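Sugar ABC transporter (Agrobacterium radiobacter, PDB 4RXT) probably serves as the sugar-binding component of an ABC transporter, and holds an arabinopyranose in the cleft between its two lobes. Local coordinates at residues G253-G256 and I257-A260; T259-A262 and V263-E267; A177-G180 and L181-T185. All blocks are in the same frame, centred on the assembly; numbering follows the deposited sequence.

Contact 1: residues G253-G256 and I257-A260; sequences GYDG and IKTA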
# COMPACT_ATOMS: atom_id res chain seq x y z
N GLY A 253 1.57 9.16 -7.86
CA GLY A 253 2.36 10.37 -7.72
C GLY A 253 2.24 11.30 -8.92
O GLY A 253 1.98 12.50 -8.77
N TYR A 254 2.40 10.73 -10.11
CA TYR A 254 2.40 11.50 -11.34
C TYR A 254 1.04 12.13 -11.61
O TYR A 254 0.91 13.35 -11.79
CB TYR A 254 2.85 10.63 -12.53
CG TYR A 254 3.14 11.47 -13.76
CD1 TYR A 254 2.12 11.94 -14.57
CD2 TYR A 254 4.45 11.86 -14.06
CE1 TYR A 254 2.39 12.74 -15.67
CE2 TYR A 254 4.74 12.64 -15.17
CZ TYR A 254 3.71 13.08 -15.97
OH TYR A 254 4.03 13.89 -17.03
N ASP A 255 0.03 11.26 -11.70
CA ASP A 255 -1.30 11.69 -12.02
C ASP A 255 -1.91 12.42 -10.82
O ASP A 255 -2.83 13.21 -11.00
CB ASP A 255 -2.18 10.55 -12.49
CG ASP A 255 -1.91 10.15 -13.92
OD1 ASP A 255 -1.17 10.87 -14.64
OD2 ASP A 255 -2.47 9.14 -14.36
N GLY A 256 -1.41 12.17 -9.62
CA GLY A 256 -1.79 13.01 -8.47
C GLY A 256 -1.45 14.48 -8.67
O GLY A 256 -2.29 15.36 -8.50
N ILE A 257 -0.18 14.74 -8.96
CA ILE A 257 0.26 16.09 -9.28
C ILE A 257 -0.46 16.67 -10.50
O ILE A 257 -0.95 17.79 -10.46
CB ILE A 257 1.77 16.16 -9.47
CG1 ILE A 257 2.48 15.82 -8.17
CG2 ILE A 257 2.18 17.54 -10.02
CD1 ILE A 257 2.23 16.75 -6.98
N LYS A 258 -0.54 15.89 -11.57
CA LYS A 258 -1.24 16.36 -12.78
C LYS A 258 -2.71 16.77 -12.46
O LYS A 258 -3.18 17.84 -12.91
CB LYS A 258 -1.17 15.31 -13.87
CG LYS A 258 -1.66 15.72 -15.24
CD LYS A 258 -1.32 14.67 -16.27
CE LYS A 258 -1.71 15.14 -17.65
NZ LYS A 258 -1.10 14.23 -18.65
N THR A 259 -3.41 15.93 -11.69
CA THR A 259 -4.79 16.23 -11.27
C THR A 259 -4.88 17.45 -10.38
O THR A 259 -5.74 18.29 -10.58
CB THR A 259 -5.39 15.02 -10.54
OG1 THR A 259 -5.37 13.89 -11.44
CG2 THR A 259 -6.79 15.31 -10.04
N ALA A 260 -3.96 17.56 -9.43
CA ALA A 260 -3.94 18.71 -8.54
C ALA A 260 -3.72 20.01 -9.34
O ALA A 260 -4.36 21.01 -9.05
CB ALA A 260 -2.87 18.57 -7.46
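Four successive i to i+4 backbone bonds, from the amides of I257, K258, T259 and A260 back to the carbonyls of G253, Y254, D255 and G256, hold two successive turns together in the middle of helix 249-264. The carbonyl of D255 is gripped twice. T259 N approaches D255 O at 2.9 Å from above the carbonyl plane, while T259 OG1 donates to D255 O at 2.7 Å from the opposite face. T259 can do this because its hydroxyl lies beside its own backbone N (chi1 -59°), which turns OG1 back towards the preceding turn and satisfies it within the helix.

K258 suits its exposed place with an extended chain whose CD packs 4.2 Å from Y254 CE1, meeting the ring obliquely. D255 and K258 run side by side in the same direction, yet D255 OD1 and K258 NZ stay 5.2 Å apart, too far for a salt bridge; the carboxylate of D255 pairs instead with R251 through OD2. D255 OD1 also lies at the edge of the Y254 ring, in its plane.

G253 and G256 are buried, and add only backbone to the helix surface. I257 and A260 turn apolar groups to V67 of strand 66-68, I257 and Y254 touch A29 of helix 17-33, Y254 OH bonds D32, and T259 meets S103 of strand 103-106.

Contact 2: residues T259-A262 and V263-E267; sequences TALA and VSKGE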
# COMPACT_ATOMS: atom_id res chain seq x y z
N THR A 259 -3.41 15.93 -11.69
CA THR A 259 -4.79 16.23 -11.27
C THR A 259 -4.88 17.45 -10.38
O THR A 259 -5.74 18.29 -10.58
CB THR A 259 -5.39 15.02 -10.54
OG1 THR A 259 -5.37 13.89 -11.44
CG2 THR A 259 -6.79 15.31 -10.04
N ALA A 260 -3.96 17.56 -9.43
CA ALA A 260 -3.94 18.71 -8.54
C ALA A 260 -3.72 20.01 -9.34
O ALA A 260 -4.36 21.01 -9.05
CB ALA A 260 -2.87 18.57 -7.46
N LEU A 261 -2.80 19.99 -10.30
CA LEU A 261 -2.63 21.14 -11.16
C LEU A 261 -3.93 21.54 -11.87
O LEU A 261 -4.29 22.71 -11.95
CB LEU A 261 -1.51 20.89 -12.17
CG LEU A 261 -1.21 22.05 -13.14
CD1 LEU A 261 -0.79 23.33 -12.41
CD2 LEU A 261 -0.15 21.66 -14.15
N ALA A 262 -4.61 20.55 -12.44
CA ALA A 262 -5.83 20.85 -13.15
C ALA A 262 -6.89 21.46 -12.21
O ALA A 262 -7.57 22.46 -12.56
CB ALA A 262 -6.38 19.58 -13.82
N VAL A 263 -7.00 20.89 -11.01
CA VAL A 263 -7.94 21.43 -10.01
C VAL A 263 -7.59 22.90 -9.65
O VAL A 263 -8.49 23.75 -9.52
CB VAL A 263 -7.97 20.55 -8.76
CG1 VAL A 263 -8.70 21.25 -7.63
CG2 VAL A 263 -8.60 19.18 -9.06
N SER A 264 -6.29 23.18 -9.47
CA SER A 264 -5.80 24.52 -9.17
C SER A 264 -6.13 25.55 -10.24
O SER A 264 -6.19 26.74 -9.96
CB SER A 264 -4.28 24.52 -8.94
OG SER A 264 -3.55 24.49 -10.15
N LYS A 265 -6.33 25.08 -11.47
CA LYS A 265 -6.77 25.95 -12.60
C LYS A 265 -8.28 26.01 -12.79
O LYS A 265 -8.77 26.58 -13.77
CB LYS A 265 -6.15 25.47 -13.92
CG LYS A 265 -4.64 25.52 -13.94
CD LYS A 265 -4.19 25.10 -15.32
CE LYS A 265 -2.71 24.87 -15.40
NZ LYS A 265 -2.38 24.35 -16.74
N GLY A 266 -9.02 25.38 -11.88
CA GLY A 266 -10.49 25.39 -11.91
C GLY A 266 -11.06 24.39 -12.88
O GLY A 266 -12.23 24.49 -13.24
N GLU A 267 -10.25 23.42 -13.31
CA GLU A 267 -10.72 22.41 -14.29
C GLU A 267 -11.47 21.27 -13.60
O GLU A 267 -11.12 20.86 -12.47
CB GLU A 267 -9.55 21.84 -15.10
CG GLU A 267 -8.76 22.90 -15.86
CD GLU A 267 -7.58 22.35 -16.63
OE1 GLU A 267 -7.42 21.11 -16.65
OE2 GLU A 267 -6.82 23.19 -17.20
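A262, V263 and L261 carry most of this contact, where helix 249-264 runs out into a loop. At A262 the helix is closed off: A262 O accepts a bond from E267 N at 2.9 Å, and G266 N bonds V263 O at 2.9 Å, the two bonds of a Schellman motif. G266, at phi 81°, takes the left-handed conformation that ends the helix, which glycine adopts with little strain. The methyl of A262 is met by the end of E267, whose OE1 lies 3.4 Å from A262 CB.

V263 sets its CG2 against the T259 carbonyl, 3.4 Å from T259 O, and its branched side chain also touches P88 and V269, an apolar place that suits valine. L261 reaches forward along the outside of the helix, CG anti to the backbone N (chi1 -179°). Its CD1 lies 3.9 Å from K265 CE, the lysine's aliphatic chain crossing it at a slant.

The carbonyl of L261 takes two bonds from the same face of its plane, S264 OG to L261 O at 2.6 Å and K265 N to L261 O at 3.2 Å. A serine hydroxyl and backbone amides thus satisfy the last-turn carbonyls, while the methylenes of K265 give L261 an apolar partner at the surface.

Contact 3: residues A177-G180 and L181-T185; sequences ATTG and LNIMT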
# COMPACT_ATOMS: atom_id res chain seq x y z
N ALA A 177 9.39 -3.76 9.57
CA ALA A 177 9.58 -5.06 8.96
C ALA A 177 10.07 -6.07 9.98
O ALA A 177 9.67 -7.24 9.97
CB ALA A 177 10.53 -4.99 7.76
N THR A 178 10.96 -5.63 10.87
CA THR A 178 11.51 -6.57 11.84
C THR A 178 10.44 -7.12 12.79
O THR A 178 10.52 -8.23 13.24
CB THR A 178 12.64 -5.93 12.67
OG1 THR A 178 12.17 -4.69 13.20
CG2 THR A 178 13.88 -5.70 11.81
N THR A 179 9.46 -6.29 13.09
CA THR A 179 8.33 -6.75 13.89
C THR A 179 7.48 -7.80 13.15
O THR A 179 7.07 -8.79 13.73
CB THR A 179 7.49 -5.56 14.35
OG1 THR A 179 8.35 -4.60 14.99
CG2 THR A 179 6.43 -6.04 15.33
N GLY A 180 7.26 -7.57 11.85
CA GLY A 180 6.68 -8.58 10.95
C GLY A 180 7.41 -9.93 11.01
O GLY A 180 6.81 -11.01 11.11
N LEU A 181 8.72 -9.83 10.91
CA LEU A 181 9.57 -10.99 11.01
C LEU A 181 9.34 -11.76 12.33
O LEU A 181 9.14 -12.98 12.35
CB LEU A 181 11.02 -10.54 10.79
CG LEU A 181 12.05 -11.64 10.53
CD1 LEU A 181 13.34 -11.04 9.98
CD2 LEU A 181 12.40 -12.44 11.75
N ASN A 182 9.41 -11.04 13.45
CA ASN A 182 9.21 -11.62 14.76
C ASN A 182 7.80 -12.19 14.95
O ASN A 182 7.67 -13.28 15.47
CB ASN A 182 9.53 -10.59 15.85
CG ASN A 182 11.01 -10.25 15.97
OD1 ASN A 182 11.90 -10.97 15.54
ND2 ASN A 182 11.26 -9.11 16.61
N ILE A 183 6.78 -11.48 14.48
CA ILE A 183 5.40 -11.98 14.57
C ILE A 183 5.32 -13.30 13.80
O ILE A 183 4.77 -14.26 14.29
CB ILE A 183 4.43 -10.98 13.99
CG1 ILE A 183 4.27 -9.79 14.93
CG2 ILE A 183 3.06 -11.62 13.86
CD1 ILE A 183 3.60 -8.59 14.31
N MET A 184 5.89 -13.34 12.58
CA MET A 184 5.78 -14.54 11.76
C MET A 184 6.44 -15.73 12.45
O MET A 184 5.85 -16.83 12.52
CB MET A 184 6.36 -14.32 10.35
CG MET A 184 6.22 -15.52 9.42
SD MET A 184 4.54 -15.87 8.82
CE MET A 184 3.51 -16.30 10.17
N THR A 185 7.64 -15.50 12.99
CA THR A 185 8.39 -16.56 13.66
C THR A 185 7.62 -17.05 14.91
O THR A 185 7.54 -18.26 15.18
CB THR A 185 9.82 -16.05 14.02
OG1 THR A 185 10.50 -15.60 12.82
CG2 THR A 185 10.62 -17.18 14.58
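The first turns of helix 177-190, one of the helices flanking the mixed sheet of the lobe that contains N201, are joined here by T179 and I183, one turn apart. CG2 of T179 and CD1 of I183 meet at 3.9 Å, the two side chains crossing at an angle. The isoleucine places CG1 beside its own backbone N (chi1 -73°), which brings CG1 up to the oxygen end of the T179 carbonyl, 3.2 Å from T179 O. The same oxygen accepts I183 N at 2.8 Å, the donor lying almost in line with the carbonyl bond. T179 suits this first turn because its methyl packs forward on I183 while its hydroxyl hydrogen-bonds D174, just ahead of the helix.

On the exposed side the amide group of N182 leans back towards the preceding turn, its CG 3.4 Å from T178 O, a polar residue at a polar surface. G180 is buried and bears no side chain, and its carbonyl takes M184 N at 2.9 Å. The side chain of A177 lies about 11 Å from the bound arabinopyranose. L181 reaches Q210 and the bent chain of M184 reaches V208 and A211, all on helix 202-214, while M184 and I183 also touch V136 and I138 of strand 133-139. A helix with one apolar side laid against a central sheet and a neighbouring helix is characteristic of the alpha/beta lobes of periplasmic binding proteins.

How the contacts relate
Followed from the N terminus, contact 3 comes first, on helix 177-190, and closes before contacts 1 and 2 open on helix 249-264. Contacts 1 and 3 join adjoining turns within a helix and contact 2 ties the last turn to the loop that follows, so none closes a long loop. Contacts 1 and 2 share T259 and A260: the one begins where the other ends, and their centres are 9 Å apart, carrying the helix from its middle to its C-terminal exit. Contact 3 lies on the other side of the chain's centre, its centre about 35 Å from that of contact 1. Thus 253-267 belongs with the parallel sheet of one lobe, and 177-185 with the mixed sheet of the other.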